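Local coordinates for uncharacterized protein (PDB 3H04) that is of unknown function but has an alpha/beta-hydrolase fold and is probably a serine hydrolase related to the feruloyl esterase-like family, at residues Q51-Y60 / I259-N270. Sequence-based numbering, arbitrary orientation.
Sequences QYIDILTEHY and ITIYRKVVDFLN
Tyr52 and Tyr262 lay their rings face to face where two near-parallel helices of an alpha/beta-hydrolase fold meet on one side of the central sheet. Helix 51-56 and the C-terminal helix segment 259-270 cross at -23° with axes 9.6 Å apart, close enough for side chains to interlock. The aromatic pair is an offset stack: the planes differ by 11°, and CE1 of Tyr262 sits over the centre of the Tyr52 ring, yet the two side chains run at about a right angle. Tyr52 CB also rests over the Tyr262 face as a CH-pi contact, 3.9 Å from the ring centroid. Both phenols hydrogen-bond to Asp251, Tyr52 OH to its backbone O and Tyr262 OH to its OD2, which should restrain the rings' slip. Beside the stack, Ile55 is a knob in a hole made by Ile259, Tyr262, Arg263 and Val266. Its branches divide the work: Ile55 CD1 meets Ile259 CD1 at 3.7 Å, whereas Ile55 CG2, anti to the backbone N, points down the helix and reaches Val266 CG2. That same Ile259 methyl lies in plane at the edge of the Tyr52 ring. Leu56 fills the sheet side, its CD2 4.0 Å from Val265 CG1, and also touches Phe101 of strand 98-103. After the helix, the chain returns to the sheet near Tyr60, whose ring takes Leu269 CD1 almost squarely over its centre, 6° off the normal. Tyr60 OH, which also bonds Thr273 OG1, donates to Asn270 OD1 at 2.8 Å, in the carbonyl plane and on a lone pair.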
ATOM      1  N   GLN A  51      18.369   2.475   0.181  1.00 23.06           N
ATOM      2  CA  GLN A  51      18.930   1.231  -0.374  1.00 23.41           C
ATOM      3  C   GLN A  51      17.920   0.506  -1.271  1.00 22.23           C
ATOM      4  O   GLN A  51      18.302  -0.048  -2.314  1.00 20.20           O
ATOM      5  CB  GLN A  51      19.432   0.294   0.745  1.00 23.65           C
ATOM      6  CG  GLN A  51      20.677   0.833   1.394  1.00 28.07           C
ATOM      7  CD  GLN A  51      20.934   0.252   2.762  1.00 32.76           C
ATOM      8  OE1 GLN A  51      20.857   0.966   3.760  1.00 38.63           O
ATOM      9  NE2 GLN A  51      21.237  -1.042   2.823  1.00 32.10           N
ATOM     10  N   TYR A  52      16.640   0.540  -0.884  1.00 21.36           N
ATOM     11  CA  TYR A  52      15.592  -0.103  -1.688  1.00 20.30           C
ATOM     12  C   TYR A  52      15.364   0.699  -2.946  1.00 20.76           C
ATOM     13  O   TYR A  52      15.179   0.132  -4.043  1.00 19.19           O
ATOM     14  CB  TYR A  52      14.301  -0.185  -0.915  1.00 21.48           C
ATOM     15  CG  TYR A  52      14.407  -0.949   0.367  1.00 19.63           C
ATOM     16  CD1 TYR A  52      15.421  -1.874   0.588  1.00 24.20           C
ATOM     17  CD2 TYR A  52      13.479  -0.752   1.371  1.00 23.23           C
ATOM     18  CE1 TYR A  52      15.510  -2.562   1.801  1.00 21.75           C
ATOM     19  CE2 TYR A  52      13.571  -1.417   2.571  1.00 20.81           C
ATOM     20  CZ  TYR A  52      14.592  -2.307   2.782  1.00 23.01           C
ATOM     21  OH  TYR A  52      14.653  -2.985   3.981  1.00 23.46           O
ATOM     22  N   ILE A  53      15.391   2.027  -2.794  1.00 19.66           N
ATOM     23  CA  ILE A  53      15.244   2.888  -3.947  1.00 21.37           C
ATOM     24  C   ILE A  53      16.361   2.652  -4.960  1.00 21.69           C
ATOM     25  O   ILE A  53      16.122   2.650  -6.178  1.00 22.69           O
ATOM     26  CB  ILE A  53      15.202   4.365  -3.565  1.00 21.43           C
ATOM     27  CG1 ILE A  53      13.940   4.663  -2.750  1.00 22.63           C
ATOM     28  CG2 ILE A  53      15.184   5.215  -4.832  1.00 21.80           C
ATOM     29  CD1 ILE A  53      13.876   6.054  -2.152  1.00 21.09           C
ATOM     30  N   ASP A  54      17.595   2.501  -4.484  1.00 22.52           N
ATOM     31  CA  ASP A  54      18.701   2.222  -5.413  1.00 22.53           C
ATOM     32  C   ASP A  54      18.518   0.931  -6.205  1.00 22.48           C
ATOM     33  O   ASP A  54      18.768   0.897  -7.407  1.00 23.26           O
ATOM     34  CB  ASP A  54      20.039   2.199  -4.689  1.00 23.11           C
ATOM     35  CG  ASP A  54      20.480   3.581  -4.255  1.00 23.78           C
ATOM     36  OD1 ASP A  54      19.963   4.569  -4.810  1.00 29.79           O
ATOM     37  OD2 ASP A  54      21.333   3.690  -3.361  1.00 27.17           O
ATOM     38  N   ILE A  55      18.070  -0.126  -5.548  1.00 20.99           N
ATOM     39  CA  ILE A  55      17.769  -1.373  -6.277  1.00 20.87           C
ATOM     40  C   ILE A  55      16.648  -1.206  -7.339  1.00 20.76           C
ATOM     41  O   ILE A  55      16.782  -1.662  -8.488  1.00 20.36           O
ATOM     42  CB  ILE A  55      17.471  -2.510  -5.264  1.00 20.90           C
ATOM     43  CG1 ILE A  55      18.773  -2.884  -4.523  1.00 21.02           C
ATOM     44  CG2 ILE A  55      16.823  -3.777  -5.942  1.00 20.39           C
ATOM     45  CD1 ILE A  55      18.540  -3.552  -3.196  1.00 18.99           C
ATOM     46  N   LEU A  56      15.554  -0.544  -6.949  1.00 21.30           N
ATOM     47  CA  LEU A  56      14.373  -0.461  -7.773  1.00 21.24           C
ATOM     48  C   LEU A  56      14.655   0.480  -8.964  1.00 22.02           C
ATOM     49  O   LEU A  56      14.212   0.201 -10.073  1.00 22.54           O
ATOM     50  CB  LEU A  56      13.160   0.006  -6.948  1.00 21.64           C
ATOM     51  CG  LEU A  56      12.586  -0.933  -5.852  1.00 20.72           C
ATOM     52  CD1 LEU A  56      11.442  -0.257  -5.085  1.00 23.15           C
ATOM     53  CD2 LEU A  56      12.128  -2.244  -6.459  1.00 22.53           C
ATOM     54  N   THR A  57      15.419   1.549  -8.758  1.00 21.69           N
ATOM     55  CA  THR A  57      15.557   2.580  -9.797  1.00 21.75           C
ATOM     56  C   THR A  57      16.766   2.404 -10.717  1.00 23.01           C
ATOM     57  O   THR A  57      17.055   3.275 -11.526  1.00 22.35           O
ATOM     58  CB  THR A  57      15.562   3.997  -9.198  1.00 22.47           C
ATOM     59  OG1 THR A  57      16.688   4.169  -8.326  1.00 20.17           O
ATOM     60  CG2 THR A  57      14.253   4.242  -8.421  1.00 20.97           C
ATOM     61  N   GLU A  58      17.471   1.282 -10.611  1.00 23.82           N
ATOM     62  CA  GLU A  58      18.562   1.018 -11.537  1.00 24.49           C
ATOM     63  C   GLU A  58      18.070   1.119 -12.958  1.00 23.52           C
ATOM     64  O   GLU A  58      18.713   1.745 -13.803  1.00 23.16           O
ATOM     65  CB  GLU A  58      19.132  -0.374 -11.334  1.00 26.01           C
ATOM     66  CG  GLU A  58      19.932  -0.543 -10.053  1.00 30.65           C
ATOM     67  CD  GLU A  58      20.761  -1.828 -10.049  1.00 35.45           C
ATOM     68  OE1 GLU A  58      21.322  -2.205 -11.107  1.00 39.32           O
ATOM     69  OE2 GLU A  58      20.828  -2.458  -8.966  1.00 40.39           O
ATOM     70  N   HIS A  59      16.930   0.480 -13.217  1.00 22.81           N
ATOM     71  CA  HIS A  59      16.359   0.425 -14.560  1.00 22.64           C
ATOM     72  C   HIS A  59      14.883   0.808 -14.653  1.00 21.82           C
ATOM     73  O   HIS A  59      14.340   0.867 -15.758  1.00 21.37           O
ATOM     74  CB  HIS A  59      16.633  -0.945 -15.163  1.00 23.48           C
ATOM     75  CG  HIS A  59      18.090  -1.193 -15.422  1.00 25.38           C
ATOM     76  ND1 HIS A  59      18.763  -2.294 -14.934  1.00 26.33           N
ATOM     77  CD2 HIS A  59      19.013  -0.451 -16.087  1.00 26.30           C
ATOM     78  CE1 HIS A  59      20.032  -2.234 -15.308  1.00 27.41           C
ATOM     79  NE2 HIS A  59      20.211  -1.120 -16.003  1.00 27.52           N
ATOM     80  N   TYR A  60      14.258   1.106 -13.509  1.00 19.91           N
ATOM     81  CA  TYR A  60      12.854   1.493 -13.444  1.00 19.19           C
ATOM     82  C   TYR A  60      12.712   2.896 -12.856  1.00 19.20           C
ATOM     83  O   TYR A  60      13.516   3.315 -12.016  1.00 18.46           O
ATOM     84  CB  TYR A  60      12.058   0.460 -12.622  1.00 18.74           C
ATOM     85  CG  TYR A  60      12.068  -0.888 -13.298  1.00 19.32           C
ATOM     86  CD1 TYR A  60      11.137  -1.206 -14.289  1.00 23.87           C
ATOM     87  CD2 TYR A  60      13.048  -1.815 -13.021  1.00 20.60           C
ATOM     88  CE1 TYR A  60      11.170  -2.422 -14.955  1.00 22.01           C
ATOM     89  CE2 TYR A  60      13.075  -3.017 -13.653  1.00 19.63           C
ATOM     90  CZ  TYR A  60      12.144  -3.324 -14.633  1.00 21.37           C
ATOM     91  OH  TYR A  60      12.218  -4.542 -15.291  1.00 20.11           O
ATOM     92  N   ILE A 259      17.164  -7.049   1.385  1.00 18.48           N
ATOM     93  CA  ILE A 259      17.792  -6.675   0.123  1.00 19.07           C
ATOM     94  C   ILE A 259      17.572  -7.803  -0.890  1.00 18.49           C
ATOM     95  O   ILE A 259      17.251  -7.562  -2.049  1.00 17.35           O
ATOM     96  CB  ILE A 259      19.339  -6.404   0.304  1.00 19.29           C
ATOM     97  CG1 ILE A 259      19.562  -5.089   1.059  1.00 19.80           C
ATOM     98  CG2 ILE A 259      20.069  -6.409  -1.008  1.00 21.03           C
ATOM     99  CD1 ILE A 259      18.878  -3.888   0.460  1.00 18.59           C
ATOM    100  N   THR A 260      17.730  -9.036  -0.437  1.00 17.05           N
ATOM    101  CA  THR A 260      17.554 -10.169  -1.338  1.00 17.63           C
ATOM    102  C   THR A 260      16.175 -10.236  -1.969  1.00 16.95           C
ATOM    103  O   THR A 260      16.042 -10.513  -3.163  1.00 16.89           O
ATOM    104  CB  THR A 260      17.896 -11.478  -0.606  1.00 17.35           C
ATOM    105  OG1 THR A 260      19.292 -11.459  -0.384  1.00 18.30           O
ATOM    106  CG2 THR A 260      17.513 -12.702  -1.403  1.00 18.35           C
ATOM    107  N   ILE A 261      15.162 -10.006  -1.154  1.00 17.18           N
ATOM    108  CA  ILE A 261      13.780  -9.927  -1.616  1.00 17.56           C
ATOM    109  C   ILE A 261      13.551  -8.763  -2.607  1.00 17.80           C
ATOM    110  O   ILE A 261      12.908  -8.951  -3.616  1.00 17.02           O
ATOM    111  CB  ILE A 261      12.798  -9.889  -0.406  1.00 17.65           C
ATOM    112  CG1 ILE A 261      12.856 -11.292   0.275  1.00 17.45           C
ATOM    113  CG2 ILE A 261      11.335  -9.514  -0.872  1.00 17.66           C
ATOM    114  CD1 ILE A 261      12.064 -11.454   1.582  1.00 20.07           C
ATOM    115  N   TYR A 262      14.109  -7.598  -2.336  1.00 17.51           N
ATOM    116  CA  TYR A 262      14.064  -6.471  -3.286  1.00 18.58           C
ATOM    117  C   TYR A 262      14.736  -6.798  -4.615  1.00 18.59           C
ATOM    118  O   TYR A 262      14.234  -6.408  -5.660  1.00 18.86           O
ATOM    119  CB  TYR A 262      14.645  -5.145  -2.694  1.00 18.54           C
ATOM    120  CG  TYR A 262      13.627  -4.378  -1.876  1.00 16.47           C
ATOM    121  CD1 TYR A 262      13.471  -4.611  -0.509  1.00 19.82           C
ATOM    122  CD2 TYR A 262      12.773  -3.467  -2.479  1.00 16.93           C
ATOM    123  CE1 TYR A 262      12.490  -3.930   0.230  1.00 15.10           C
ATOM    124  CE2 TYR A 262      11.782  -2.767  -1.755  1.00 20.29           C
ATOM    125  CZ  TYR A 262      11.648  -3.017  -0.385  1.00 17.23           C
ATOM    126  OH  TYR A 262      10.694  -2.369   0.352  1.00 18.30           O
ATOM    127  N   ARG A 263      15.865  -7.502  -4.577  1.00 19.02           N
ATOM    128  CA  ARG A 263      16.499  -7.955  -5.814  1.00 19.10           C
ATOM    129  C   ARG A 263      15.624  -8.954  -6.558  1.00 19.31           C
ATOM    130  O   ARG A 263      15.527  -8.869  -7.756  1.00 19.13           O
ATOM    131  CB  ARG A 263      17.867  -8.558  -5.555  1.00 19.78           C
ATOM    132  CG  ARG A 263      18.887  -7.492  -5.213  1.00 20.65           C
ATOM    133  CD  ARG A 263      20.262  -8.101  -5.130  1.00 23.71           C
ATOM    134  NE  ARG A 263      21.236  -7.181  -4.547  1.00 24.79           N
ATOM    135  CZ  ARG A 263      21.710  -6.082  -5.139  1.00 25.74           C
ATOM    136  NH1 ARG A 263      21.298  -5.706  -6.344  1.00 25.38           N
ATOM    137  NH2 ARG A 263      22.626  -5.350  -4.507  1.00 24.21           N
ATOM    138  N   LYS A 264      14.928  -9.826  -5.832  1.00 18.61           N
ATOM    139  CA  LYS A 264      13.948 -10.718  -6.442  1.00 19.42           C
ATOM    140  C   LYS A 264      12.760  -9.957  -7.072  1.00 18.65           C
ATOM    141  O   LYS A 264      12.214 -10.393  -8.074  1.00 18.73           O
ATOM    142  CB  LYS A 264      13.395 -11.709  -5.417  1.00 18.59           C
ATOM    143  CG  LYS A 264      14.365 -12.716  -4.885  1.00 21.77           C
ATOM    144  CD  LYS A 264      13.649 -13.586  -3.889  1.00 23.80           C
ATOM    145  CE  LYS A 264      14.509 -14.725  -3.425  1.00 25.93           C
ATOM    146  NZ  LYS A 264      14.386 -15.807  -4.355  1.00 27.52           N
ATOM    147  N   VAL A 265      12.398  -8.821  -6.489  1.00 18.14           N
ATOM    148  CA  VAL A 265      11.353  -7.988  -7.060  1.00 17.93           C
ATOM    149  C   VAL A 265      11.761  -7.524  -8.459  1.00 18.32           C
ATOM    150  O   VAL A 265      11.007  -7.669  -9.432  1.00 17.41           O
ATOM    151  CB  VAL A 265      11.005  -6.792  -6.153  1.00 18.29           C
ATOM    152  CG1 VAL A 265      10.235  -5.737  -6.936  1.00 15.76           C
ATOM    153  CG2 VAL A 265      10.185  -7.283  -4.943  1.00 17.59           C
ATOM    154  N   VAL A 266      12.977  -7.001  -8.556  1.00 18.11           N
ATOM    155  CA  VAL A 266      13.536  -6.557  -9.829  1.00 19.03           C
ATOM    156  C   VAL A 266      13.636  -7.670 -10.903  1.00 18.91           C
ATOM    157  O   VAL A 266      13.400  -7.424 -12.110  1.00 19.81           O
ATOM    158  CB  VAL A 266      14.895  -5.907  -9.600  1.00 18.00           C
ATOM    159  CG1 VAL A 266      15.657  -5.677 -10.953  1.00 20.78           C
ATOM    160  CG2 VAL A 266      14.694  -4.595  -8.826  1.00 20.07           C
ATOM    161  N   ASP A 267      14.001  -8.860 -10.461  1.00 18.85           N
ATOM    162  CA  ASP A 267      14.027 -10.055 -11.311  1.00 19.64           C
ATOM    163  C   ASP A 267      12.641 -10.315 -11.854  1.00 18.66           C
ATOM    164  O   ASP A 267      12.476 -10.627 -13.038  1.00 18.68           O
ATOM    165  CB  ASP A 267      14.419 -11.301 -10.524  1.00 20.82           C
ATOM    166  CG  ASP A 267      15.912 -11.406 -10.215  1.00 23.27           C
ATOM    167  OD1 ASP A 267      16.747 -10.652 -10.761  1.00 26.69           O
ATOM    168  OD2 ASP A 267      16.227 -12.295  -9.403  1.00 26.68           O
ATOM    169  N   PHE A 268      11.653 -10.207 -10.975  1.00 17.90           N
ATOM    170  CA  PHE A 268      10.231 -10.385 -11.356  1.00 16.30           C
ATOM    171  C   PHE A 268       9.824  -9.331 -12.385  1.00 15.81           C
ATOM    172  O   PHE A 268       9.263  -9.657 -13.425  1.00 14.24           O
ATOM    173  CB  PHE A 268       9.399 -10.377 -10.086  1.00 16.22           C
ATOM    174  CG  PHE A 268       7.920 -10.155 -10.276  1.00 16.03           C
ATOM    175  CD1 PHE A 268       7.040 -11.230 -10.326  1.00 18.34           C
ATOM    176  CD2 PHE A 268       7.396  -8.876 -10.283  1.00 17.91           C
ATOM    177  CE1 PHE A 268       5.647 -10.996 -10.425  1.00 17.85           C
ATOM    178  CE2 PHE A 268       6.037  -8.677 -10.394  1.00 18.74           C
ATOM    179  CZ  PHE A 268       5.179  -9.769 -10.458  1.00 16.77           C
ATOM    180  N   LEU A 269      10.169  -8.069 -12.136  1.00 15.64           N
ATOM    181  CA  LEU A 269       9.944  -7.016 -13.140  1.00 16.01           C
ATOM    182  C   LEU A 269      10.698  -7.276 -14.441  1.00 15.25           C
ATOM    183  O   LEU A 269      10.139  -7.135 -15.510  1.00 16.16           O
ATOM    184  CB  LEU A 269      10.328  -5.618 -12.628  1.00 15.03           C
ATOM    185  CG  LEU A 269       9.516  -5.183 -11.384  1.00 15.10           C
ATOM    186  CD1 LEU A 269       9.986  -3.820 -10.839  1.00 15.46           C
ATOM    187  CD2 LEU A 269       8.057  -5.142 -11.719  1.00 16.12           C
ATOM    188  N   ASN A 270      11.964  -7.617 -14.346  1.00 16.71           N
ATOM    189  CA  ASN A 270      12.750  -7.890 -15.565  1.00 15.96           C
ATOM    190  C   ASN A 270      12.178  -8.992 -16.452  1.00 17.35           C
ATOM    191  O   ASN A 270      12.268  -8.898 -17.689  1.00 16.78           O
ATOM    192  CB  ASN A 270      14.198  -8.229 -15.210  1.00 16.71           C
ATOM    193  CG  ASN A 270      14.971  -7.049 -14.714  1.00 17.40           C
ATOM    194  OD1 ASN A 270      14.562  -5.927 -14.877  1.00 18.59           O
ATOM    195  ND2 ASN A 270      16.098  -7.308 -14.075  1.00 18.87           N
TER